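Local coordinates for coelenterazine-binding protein with bound coelenterazine (Renilla muelleri, PDB 2HPS) that binds the luciferin coelenterazine and, once calcium is bound, makes it available to luciferase for the light-emitting reaction with oxygen, at the c2-hydroxy-coelenterazine site. Residues are numbered along the deposited sequence; one frame, centred on the assembly and turned at random.

The c2-hydroxy-coelenterazine site. Residues 19-20, 22-23, 36, 39, 61, 103, 107, 111, 124, 127-128, 131, 135, 139, 143, 160, 180-182. With CTZ (c2-hydroxy-coelenterazine), chain B.
In this EF-hand protein the luciferin pocket is buried among helices 6-21, 33-47, 51-68, 102-111, 121-131, 137-147 and 157-169 and the C-terminal segment (helix 175-180 and the residues after it), which together hide 650 of the ligand's 674 Å². At one end lies the phenol oxygen O17 of CTZ. Arg19, extended with CG anti to the backbone N (chi1 175°), hydrogen-bonds through NE to CTZ O17 at 2.7 Å, and the oxygen lies in the guanidinium plane, with 163° at the hydrogen. Tyr36 OH shares a hydrogen bond of undecided direction with CTZ O17 at 2.6 Å, its ring edge-to-face to the phenol ring. A second shell fixes that hydroxyl: Gln103 NE2 donates to Tyr36 OH at 2.9 Å, the oxygen lying close to the amide plane, and Arg19 NH2 donates as well. The nearby guanidinium would probably lower the cost of negative charge on O17. An alanine at Arg19 would remove both the NE donor to O17 and the NH2 donor to Tyr36 OH, and would probably leave the phenol more loosely oriented. Tyr181 lays its ring over one face of the bicyclic core, 18° from parallel, its CE1 3.3 Å from CTZ C9; Arg19 CG backs its other face. Leu128 CD1 covers the opposite face of the core's six-membered ring. Arg22, bent at chi2 and chi3, hydrogen-bonds through NE to the carbonyl CTZ O18 at 2.9 Å, and a water links O18 to Val131 O. Phe180 O accepts a hydrogen bond from CTZ N7 at 2.8 Å. The benzyl edge points at the rim of the Phe124 face (CZ to CTZ C31 3.4 Å), whereas Phe160 turns its own edge, CZ foremost, to the benzyl face; the Phe180 ring face meets C26. The other phenol oxygen, O25, reaches Lys139 O through water.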
loop_
_atom_site.group_PDB
_atom_site.type_symbol
_atom_site.label_atom_id
_atom_site.label_comp_id
_atom_site.label_asym_id
_atom_site.label_seq_id
_atom_site.Cartn_x
_atom_site.Cartn_y
_atom_site.Cartn_z
ATOM N N ARG A 19 4.438 6.013 1.800
ATOM C CA ARG A 19 3.458 5.007 2.224
ATOM C C ARG A 19 3.012 5.286 3.665
ATOM O O ARG A 19 1.829 5.264 3.976
ATOM C CB ARG A 19 4.102 3.622 2.145
ATOM C CG ARG A 19 3.235 2.498 2.672
ATOM C CD ARG A 19 4.024 1.188 2.611
ATOM N NE ARG A 19 3.418 0.164 3.472
ATOM C CZ ARG A 19 4.058 -0.910 3.941
ATOM N NH1 ARG A 19 5.336 -1.146 3.630
ATOM N NH2 ARG A 19 3.409 -1.770 4.708
HETATM N N MSE A 20 3.964 5.570 4.539
HETATM C CA MSE A 20 3.629 5.744 5.936
HETATM C C MSE A 20 2.839 7.011 6.180
HETATM O O MSE A 20 1.993 7.062 7.093
HETATM C CB MSE A 20 4.883 5.693 6.797
HETATM C CG MSE A 20 5.587 4.344 6.791
HETATM SE SE MSE A 20 4.437 2.952 7.536
HETATM C CE MSE A 20 3.667 2.122 6.086
ATOM N N ARG A 22 0.530 8.039 4.440
ATOM C CA ARG A 22 -0.864 7.684 4.198
ATOM C C ARG A 22 -1.547 7.149 5.450
ATOM O O ARG A 22 -2.777 7.213 5.559
ATOM C CB ARG A 22 -0.994 6.676 3.041
ATOM C CG ARG A 22 -0.527 7.230 1.691
ATOM C CD ARG A 22 -1.303 8.484 1.294
ATOM N NE ARG A 22 -2.750 8.290 1.444
ATOM C CZ ARG A 22 -3.652 9.269 1.366
ATOM N NH1 ARG A 22 -4.935 8.993 1.537
ATOM N NH2 ARG A 22 -3.274 10.522 1.116
ATOM N N VAL A 23 -0.757 6.646 6.392
ATOM C CA VAL A 23 -1.292 6.149 7.650
ATOM C C VAL A 23 -1.550 7.336 8.602
ATOM O O VAL A 23 -2.417 7.283 9.475
ATOM C CB VAL A 23 -0.356 5.068 8.261
ATOM C CG1 VAL A 23 -0.973 4.445 9.537
ATOM C CG2 VAL A 23 -0.059 3.963 7.241
ATOM N N TYR A 36 -3.437 2.314 11.555
ATOM C CA TYR A 36 -3.303 1.276 10.537
ATOM C C TYR A 36 -4.596 0.449 10.401
ATOM O O TYR A 36 -5.072 0.182 9.293
ATOM C CB TYR A 36 -2.062 0.420 10.833
ATOM C CG TYR A 36 -1.390 -0.130 9.588
ATOM C CD1 TYR A 36 -1.052 0.717 8.513
ATOM C CD2 TYR A 36 -1.063 -1.490 9.494
ATOM C CE1 TYR A 36 -0.434 0.205 7.364
ATOM C CE2 TYR A 36 -0.442 -2.001 8.362
ATOM C CZ TYR A 36 -0.137 -1.157 7.301
ATOM O OH TYR A 36 0.482 -1.696 6.189
ATOM N N ILE A 39 -7.377 1.920 8.205
ATOM C CA ILE A 39 -7.291 1.568 6.780
ATOM C C ILE A 39 -8.020 0.249 6.498
ATOM O O ILE A 39 -8.847 0.171 5.585
ATOM C CB ILE A 39 -5.825 1.516 6.319
ATOM C CG1 ILE A 39 -5.242 2.924 6.402
ATOM C CG2 ILE A 39 -5.723 0.941 4.879
ATOM C CD1 ILE A 39 -3.754 2.995 6.250
ATOM N N PHE A 61 -3.431 -6.711 8.335
ATOM C CA PHE A 61 -2.901 -5.396 8.711
ATOM C C PHE A 61 -2.170 -5.396 10.054
ATOM O O PHE A 61 -1.141 -4.745 10.204
ATOM C CB PHE A 61 -3.981 -4.311 8.653
ATOM C CG PHE A 61 -4.145 -3.715 7.279
ATOM C CD1 PHE A 61 -4.687 -4.472 6.242
ATOM C CD2 PHE A 61 -3.728 -2.410 7.023
ATOM C CE1 PHE A 61 -4.822 -3.923 4.934
ATOM C CE2 PHE A 61 -3.844 -1.858 5.742
ATOM C CZ PHE A 61 -4.403 -2.613 4.697
ATOM N N GLN A 103 -0.934 -8.705 1.634
ATOM C CA GLN A 103 -1.740 -7.548 1.965
ATOM C C GLN A 103 -2.269 -6.846 0.703
ATOM O O GLN A 103 -3.457 -6.506 0.610
ATOM C CB GLN A 103 -0.888 -6.596 2.792
ATOM C CG GLN A 103 -1.628 -5.502 3.484
ATOM C CD GLN A 103 -0.661 -4.569 4.209
ATOM O OE1 GLN A 103 0.549 -4.552 3.931
ATOM N NE2 GLN A 103 -1.184 -3.810 5.154
HETATM N N MSE A 107 -6.110 -6.412 -0.895
HETATM C CA MSE A 107 -6.651 -5.159 -1.411
HETATM C C MSE A 107 -7.114 -5.287 -2.849
HETATM O O MSE A 107 -8.181 -4.800 -3.192
HETATM C CB MSE A 107 -5.659 -4.018 -1.263
HETATM C CG MSE A 107 -5.302 -3.797 0.181
HETATM SE SE MSE A 107 -4.070 -2.287 0.390
HETATM C CE MSE A 107 -4.894 -1.189 -0.123
ATOM N N ILE A 111 -10.905 -4.517 -4.618
ATOM C CA ILE A 111 -11.220 -3.662 -5.775
ATOM C C ILE A 111 -12.012 -4.441 -6.836
ATOM O O ILE A 111 -12.930 -3.902 -7.483
ATOM C CB ILE A 111 -9.935 -3.110 -6.447
ATOM C CG1 ILE A 111 -9.007 -2.449 -5.415
ATOM C CG2 ILE A 111 -10.290 -2.107 -7.549
ATOM C CD1 ILE A 111 -7.628 -2.063 -5.986
ATOM N N PHE A 124 -11.466 1.002 -9.253
ATOM C CA PHE A 124 -10.191 1.436 -8.690
ATOM C C PHE A 124 -10.357 2.781 -7.985
ATOM O O PHE A 124 -9.934 2.940 -6.841
ATOM C CB PHE A 124 -9.224 1.539 -9.853
ATOM C CG PHE A 124 -7.830 1.944 -9.488
ATOM C CD1 PHE A 124 -6.807 0.988 -9.439
ATOM C CD2 PHE A 124 -7.510 3.288 -9.281
ATOM C CE1 PHE A 124 -5.482 1.375 -9.147
ATOM C CE2 PHE A 124 -6.199 3.675 -8.989
ATOM C CZ PHE A 124 -5.191 2.729 -8.933
ATOM N N PHE A 127 -12.425 2.475 -4.730
ATOM C CA PHE A 127 -11.616 1.868 -3.675
ATOM C C PHE A 127 -10.576 2.848 -3.115
ATOM O O PHE A 127 -10.468 3.052 -1.898
ATOM C CB PHE A 127 -10.945 0.573 -4.154
ATOM C CG PHE A 127 -10.038 -0.045 -3.122
ATOM C CD1 PHE A 127 -10.537 -0.962 -2.203
ATOM C CD2 PHE A 127 -8.695 0.325 -3.044
ATOM C CE1 PHE A 127 -9.706 -1.515 -1.235
ATOM C CE2 PHE A 127 -7.854 -0.229 -2.085
ATOM C CZ PHE A 127 -8.371 -1.145 -1.176
ATOM N N LEU A 128 -9.824 3.471 -4.011
ATOM C CA LEU A 128 -8.764 4.370 -3.599
ATOM C C LEU A 128 -9.298 5.572 -2.814
ATOM O O LEU A 128 -8.691 5.997 -1.836
ATOM C CB LEU A 128 -7.954 4.826 -4.815
ATOM C CG LEU A 128 -6.762 5.703 -4.478
ATOM C CD1 LEU A 128 -5.828 5.009 -3.456
ATOM C CD2 LEU A 128 -6.009 6.035 -5.771
ATOM N N VAL A 131 -10.285 4.403 0.800
ATOM C CA VAL A 131 -9.146 4.305 1.729
ATOM C C VAL A 131 -8.542 5.680 1.954
ATOM O O VAL A 131 -8.074 5.984 3.055
ATOM C CB VAL A 131 -8.068 3.247 1.325
ATOM C CG1 VAL A 131 -8.740 1.886 1.078
ATOM C CG2 VAL A 131 -7.288 3.683 0.128
ATOM N N LEU A 135 -8.130 12.195 -1.270
ATOM C CA LEU A 135 -7.576 12.166 -2.632
ATOM C C LEU A 135 -8.552 12.656 -3.696
ATOM O O LEU A 135 -9.657 12.116 -3.821
ATOM C CB LEU A 135 -7.110 10.743 -2.985
ATOM C CG LEU A 135 -5.948 10.200 -2.134
ATOM C CD1 LEU A 135 -5.685 8.727 -2.440
ATOM C CD2 LEU A 135 -4.685 11.028 -2.312
ATOM N N LYS A 139 -6.000 12.944 -8.681
ATOM C CA LYS A 139 -5.008 12.033 -8.141
ATOM C C LYS A 139 -5.356 10.566 -8.335
ATOM O O LYS A 139 -4.482 9.766 -8.682
ATOM C CB LYS A 139 -4.699 12.338 -6.665
ATOM C CG LYS A 139 -3.884 13.623 -6.509
ATOM C CD LYS A 139 -3.622 13.928 -5.035
ATOM C CE LYS A 139 -3.328 15.429 -4.796
ATOM N NZ LYS A 139 -2.339 15.990 -5.757
ATOM N N CYS A 143 -3.342 7.975 -10.910
ATOM C CA CYS A 143 -2.785 6.747 -10.369
ATOM C C CYS A 143 -3.200 5.524 -11.226
ATOM O O CYS A 143 -2.339 4.710 -11.647
ATOM C CB CYS A 143 -3.211 6.589 -8.900
ATOM S SG CYS A 143 -2.461 5.168 -8.045
ATOM N N PHE A 160 -1.052 -5.479 -11.553
ATOM C CA PHE A 160 -1.063 -4.847 -10.230
ATOM C C PHE A 160 0.110 -5.370 -9.399
ATOM O O PHE A 160 0.845 -4.591 -8.773
ATOM C CB PHE A 160 -2.396 -5.106 -9.540
ATOM C CG PHE A 160 -2.575 -4.359 -8.236
ATOM C CD1 PHE A 160 -2.892 -3.007 -8.237
ATOM C CD2 PHE A 160 -2.456 -5.036 -7.007
ATOM C CE1 PHE A 160 -3.085 -2.310 -7.018
ATOM C CE2 PHE A 160 -2.644 -4.345 -5.786
ATOM C CZ PHE A 160 -2.961 -2.986 -5.808
ATOM N N PHE A 180 2.515 4.711 -7.393
ATOM C CA PHE A 180 1.643 3.799 -6.620
ATOM C C PHE A 180 1.012 4.451 -5.388
ATOM O O PHE A 180 -0.194 4.256 -5.129
ATOM C CB PHE A 180 2.427 2.540 -6.225
ATOM C CG PHE A 180 1.581 1.400 -5.656
ATOM C CD1 PHE A 180 0.299 1.138 -6.129
ATOM C CD2 PHE A 180 2.124 0.541 -4.685
ATOM C CE1 PHE A 180 -0.451 0.076 -5.599
ATOM C CE2 PHE A 180 1.384 -0.522 -4.166
ATOM C CZ PHE A 180 0.093 -0.758 -4.624
ATOM N N TYR A 181 1.841 5.188 -4.636
ATOM C CA TYR A 181 1.408 5.940 -3.464
ATOM C C TYR A 181 1.442 7.455 -3.699
ATOM O O TYR A 181 1.592 8.256 -2.750
ATOM C CB TYR A 181 2.266 5.537 -2.258
ATOM C CG TYR A 181 1.745 4.301 -1.568
ATOM C CD1 TYR A 181 0.859 4.402 -0.494
ATOM C CD2 TYR A 181 2.122 3.022 -2.004
ATOM C CE1 TYR A 181 0.375 3.271 0.138
ATOM C CE2 TYR A 181 1.636 1.872 -1.366
ATOM C CZ TYR A 181 0.763 2.019 -0.295
ATOM O OH TYR A 181 0.272 0.899 0.341
ATOM N N GLY A 182 1.279 7.846 -4.962
ATOM C CA GLY A 182 1.339 9.269 -5.364
ATOM C C GLY A 182 2.740 9.863 -5.321
ATOM O O GLY A 182 3.734 9.144 -5.175
HETATM N N1 CTZ B . -2.932 2.608 -0.100
HETATM C C2 CTZ B . -3.433 3.172 1.032
HETATM C C3 CTZ B . -3.451 4.599 0.705
HETATM N N4 CTZ B . -3.005 4.815 -0.530
HETATM C C5 CTZ B . -2.844 5.953 -1.237
HETATM C C6 CTZ B . -2.316 5.869 -2.528
HETATM N N7 CTZ B . -1.980 4.678 -3.069
HETATM C C8 CTZ B . -2.140 3.521 -2.391
HETATM C C9 CTZ B . -2.678 3.601 -1.013
HETATM C C10 CTZ B . -3.839 2.454 2.297
HETATM C C11 CTZ B . -2.590 1.814 2.849
HETATM C C12 CTZ B . -2.477 0.424 2.859
HETATM C C13 CTZ B . -1.334 -0.198 3.346
HETATM C C14 CTZ B . -0.296 0.601 3.836
HETATM C C15 CTZ B . -0.395 2.001 3.821
HETATM C C16 CTZ B . -1.549 2.613 3.325
HETATM O O17 CTZ B . 0.823 -0.002 4.309
HETATM O O18 CTZ B . -3.837 5.553 1.487
HETATM C C19 CTZ B . -2.163 7.106 -3.326
HETATM C C20 CTZ B . -1.808 8.321 -2.736
HETATM C C21 CTZ B . -1.685 9.468 -3.516
HETATM C C22 CTZ B . -1.934 9.411 -4.895
HETATM C C23 CTZ B . -2.302 8.214 -5.492
HETATM C C24 CTZ B . -2.421 7.059 -4.708
HETATM O O25 CTZ B . -1.813 10.550 -5.629
HETATM C C26 CTZ B . -1.753 2.165 -2.953
HETATM C C27 CTZ B . -2.898 1.632 -3.776
HETATM C C28 CTZ B . -3.605 0.496 -3.386
HETATM C C29 CTZ B . -4.654 0.037 -4.184
HETATM C C30 CTZ B . -4.996 0.729 -5.356
HETATM C C31 CTZ B . -4.278 1.857 -5.752
HETATM C C32 CTZ B . -3.218 2.306 -4.959
HETATM O O HOH W 1 -5.338 6.539 3.316
HETATM O O HOH W 2 -1.832 10.298 -8.295
#